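PDB 6J5Y: FAA hydrolase family protein from Pseudomonas aeruginosa, which probably hydrolyses fumarylpyruvate to fumarate and pyruvate, as a manganese-binding member of the fumarylacetoacetate hydrolase superfamily. Local coordinates for residues A[103-108]-A[182-187]. Residues are numbered along the deposited sequence; the frame is centred on the assembly and turned at random.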
loop_
_atom_site.group_PDB
_atom_site.type_symbol
_atom_site.label_atom_id
_atom_site.label_comp_id
_atom_site.label_asym_id
_atom_site.label_seq_id
_atom_site.Cartn_x
_atom_site.Cartn_y
_atom_site.Cartn_z
ATOM N N GLU A 103 -18.286 1.885 4.183
ATOM C CA GLU A 103 -19.266 1.740 3.082
ATOM C C GLU A 103 -18.687 2.359 1.799
ATOM O O GLU A 103 -19.152 1.973 0.689
ATOM C CB GLU A 103 -20.608 2.375 3.433
ATOM C CG GLU A 103 -21.707 2.013 2.450
ATOM C CD GLU A 103 -22.203 3.150 1.572
ATOM O OE1 GLU A 103 -22.893 4.050 2.103
ATOM O OE2 GLU A 103 -21.924 3.124 0.352
ATOM N N HIS A 104 -17.685 3.241 1.905
ATOM C CA HIS A 104 -17.046 3.875 0.711
ATOM C C HIS A 104 -16.000 2.936 0.099
ATOM O O HIS A 104 -15.523 3.234 -1.010
ATOM C CB HIS A 104 -16.456 5.248 1.075
ATOM C CG HIS A 104 -17.546 6.222 1.368
ATOM N ND1 HIS A 104 -17.832 7.303 0.543
ATOM C CD2 HIS A 104 -18.486 6.220 2.346
ATOM C CE1 HIS A 104 -18.880 7.955 1.033
ATOM N NE2 HIS A 104 -19.308 7.301 2.137
ATOM N N VAL A 105 -15.650 1.852 0.792
ATOM C CA VAL A 105 -14.571 0.925 0.349
ATOM C C VAL A 105 -15.216 -0.179 -0.474
ATOM O O VAL A 105 -15.909 -1.022 0.113
ATOM C CB VAL A 105 -13.767 0.373 1.531
ATOM C CG1 VAL A 105 -12.722 -0.626 1.080
ATOM C CG2 VAL A 105 -13.118 1.493 2.329
ATOM N N TRP A 106 -14.943 -0.178 -1.776
ATOM C CA TRP A 106 -15.447 -1.186 -2.739
ATOM C C TRP A 106 -14.753 -2.542 -2.540
ATOM O O TRP A 106 -15.353 -3.581 -2.939
ATOM C CB TRP A 106 -15.232 -0.704 -4.169
ATOM C CG TRP A 106 -16.024 -1.524 -5.128
ATOM C CD1 TRP A 106 -17.328 -1.343 -5.464
ATOM C CD2 TRP A 106 -15.576 -2.685 -5.848
ATOM N NE1 TRP A 106 -17.724 -2.305 -6.353
ATOM C CE2 TRP A 106 -16.674 -3.150 -6.598
ATOM C CE3 TRP A 106 -14.369 -3.377 -5.933
ATOM C CZ2 TRP A 106 -16.593 -4.264 -7.427
ATOM C CZ3 TRP A 106 -14.287 -4.479 -6.754
ATOM C CH2 TRP A 106 -15.384 -4.909 -7.499
ATOM N N GLY A 107 -13.509 -2.558 -2.063
ATOM C CA GLY A 107 -12.714 -3.802 -2.040
ATOM C C GLY A 107 -11.362 -3.633 -1.381
ATOM O O GLY A 107 -11.041 -2.493 -0.953
ATOM N N TYR A 108 -10.612 -4.734 -1.285
ATOM C CA TYR A 108 -9.335 -4.850 -0.531
ATOM C C TYR A 108 -8.345 -5.687 -1.351
ATOM O O TYR A 108 -8.765 -6.508 -2.193
ATOM C CB TYR A 108 -9.577 -5.448 0.860
ATOM C CG TYR A 108 -10.519 -4.677 1.744
ATOM C CD1 TYR A 108 -11.891 -4.855 1.646
ATOM C CD2 TYR A 108 -10.054 -3.796 2.716
ATOM C CE1 TYR A 108 -12.777 -4.168 2.452
ATOM C CE2 TYR A 108 -10.936 -3.091 3.525
ATOM C CZ TYR A 108 -12.303 -3.284 3.406
ATOM O OH TYR A 108 -13.208 -2.574 4.167
ATOM N N GLU A 182 -11.453 4.874 10.131
ATOM C CA GLU A 182 -10.760 6.101 10.577
ATOM C C GLU A 182 -9.915 6.712 9.444
ATOM O O GLU A 182 -9.934 7.961 9.302
ATOM C CB GLU A 182 -9.881 5.748 11.764
ATOM C CG GLU A 182 -10.643 5.628 13.065
ATOM C CD GLU A 182 -9.859 4.886 14.126
ATOM O OE1 GLU A 182 -9.379 3.785 13.827
ATOM O OE2 GLU A 182 -9.708 5.417 15.227
ATOM N N THR A 183 -9.133 5.904 8.718
ATOM C CA THR A 183 -8.204 6.422 7.669
ATOM C C THR A 183 -9.049 7.056 6.558
ATOM O O THR A 183 -8.674 8.115 6.044
ATOM C CB THR A 183 -7.216 5.356 7.157
ATOM O OG1 THR A 183 -7.907 4.319 6.467
ATOM C CG2 THR A 183 -6.384 4.731 8.250
ATOM N N VAL A 184 -10.155 6.425 6.168
ATOM C CA VAL A 184 -11.055 6.981 5.116
ATOM C C VAL A 184 -11.676 8.296 5.607
ATOM O O VAL A 184 -11.619 9.265 4.862
ATOM C CB VAL A 184 -12.113 5.942 4.712
ATOM C CG1 VAL A 184 -13.260 6.538 3.919
ATOM C CG2 VAL A 184 -11.460 4.781 3.981
ATOM N N SER A 185 -12.252 8.332 6.814
ATOM C CA SER A 185 -12.794 9.568 7.428
ATOM C C SER A 185 -11.711 10.636 7.436
ATOM O O SER A 185 -11.978 11.735 6.946
ATOM C CB SER A 185 -13.327 9.367 8.834
ATOM O OG SER A 185 -14.566 8.707 8.773
ATOM N N TYR A 186 -10.528 10.334 7.961
ATOM C CA TYR A 186 -9.523 11.410 8.204
ATOM C C TYR A 186 -8.942 11.895 6.869
ATOM O O TYR A 186 -8.824 13.101 6.669
ATOM C CB TYR A 186 -8.505 10.992 9.262
ATOM C CG TYR A 186 -9.114 10.643 10.597
ATOM C CD1 TYR A 186 -10.387 11.072 10.949
ATOM C CD2 TYR A 186 -8.421 9.885 11.520
ATOM C CE1 TYR A 186 -10.946 10.757 12.175
ATOM C CE2 TYR A 186 -8.957 9.575 12.761
ATOM C CZ TYR A 186 -10.235 9.991 13.081
ATOM O OH TYR A 186 -10.794 9.657 14.282
ATOM N N LEU A 187 -8.615 10.993 5.953
ATOM C CA LEU A 187 -8.172 11.356 4.578
ATOM C C LEU A 187 -9.191 12.315 3.957
ATOM O O LEU A 187 -8.782 13.332 3.330
ATOM C CB LEU A 187 -8.050 10.052 3.787
ATOM C CG LEU A 187 -7.017 9.928 2.677
ATOM C CD1 LEU A 187 -5.641 10.504 3.029
ATOM C CD2 LEU A 187 -6.911 8.455 2.306
#
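V184 meets H104 and V105 with its two methyl groups, one for each residue, in a small, buried and wholly apolar contact. V184 projects from helix 180-190 toward the start of strand 105-116. Its CB branches 5.1 Å short of V105 CG2, so the methyls do the touching. CG1, anti to the backbone N (chi1 166°), leans toward the end of the 3-10 turn and stops 4.5 Å from H104 CB, a loose approach to the root of that side chain. CG2, beside the backbone N, lies 4.0 Å from V105 CG2, methyl against methyl, the two valines crossing at a slant. V105 in turn splits its branches between two surfaces. While CG2 serves the helix, CG1 rests over one face of the Y108 ring toward its rim, 3.6 Å from Y108 CZ. With no hydrogen bond between the segments, van der Waals contact alone joins them here. The imidazole of H104 looks elsewhere: ND1 is hydrogen-bonded to the carbonyl O of K91, and NE2 has a weak hydrogen bond to Q100 NE2. Just beyond V105, W106 and G107 both face A88 in a classic beta bulge. Thus the contact marks where the chain leaves a 3-10 turn and enters the mixed sheet, with strand 105-116 between strands 79-89 and 140-147. Helix 180-190 packs beside this entry point: V184 also touches A101 of helix 98-101, S185 OG is hydrogen-bonded to the carbonyl O of I96, and elsewhere on the helix T183 packs on V29, a pyruvate-pocket residue of strand 26-30, and L187 reaches F51 of strand 50-54.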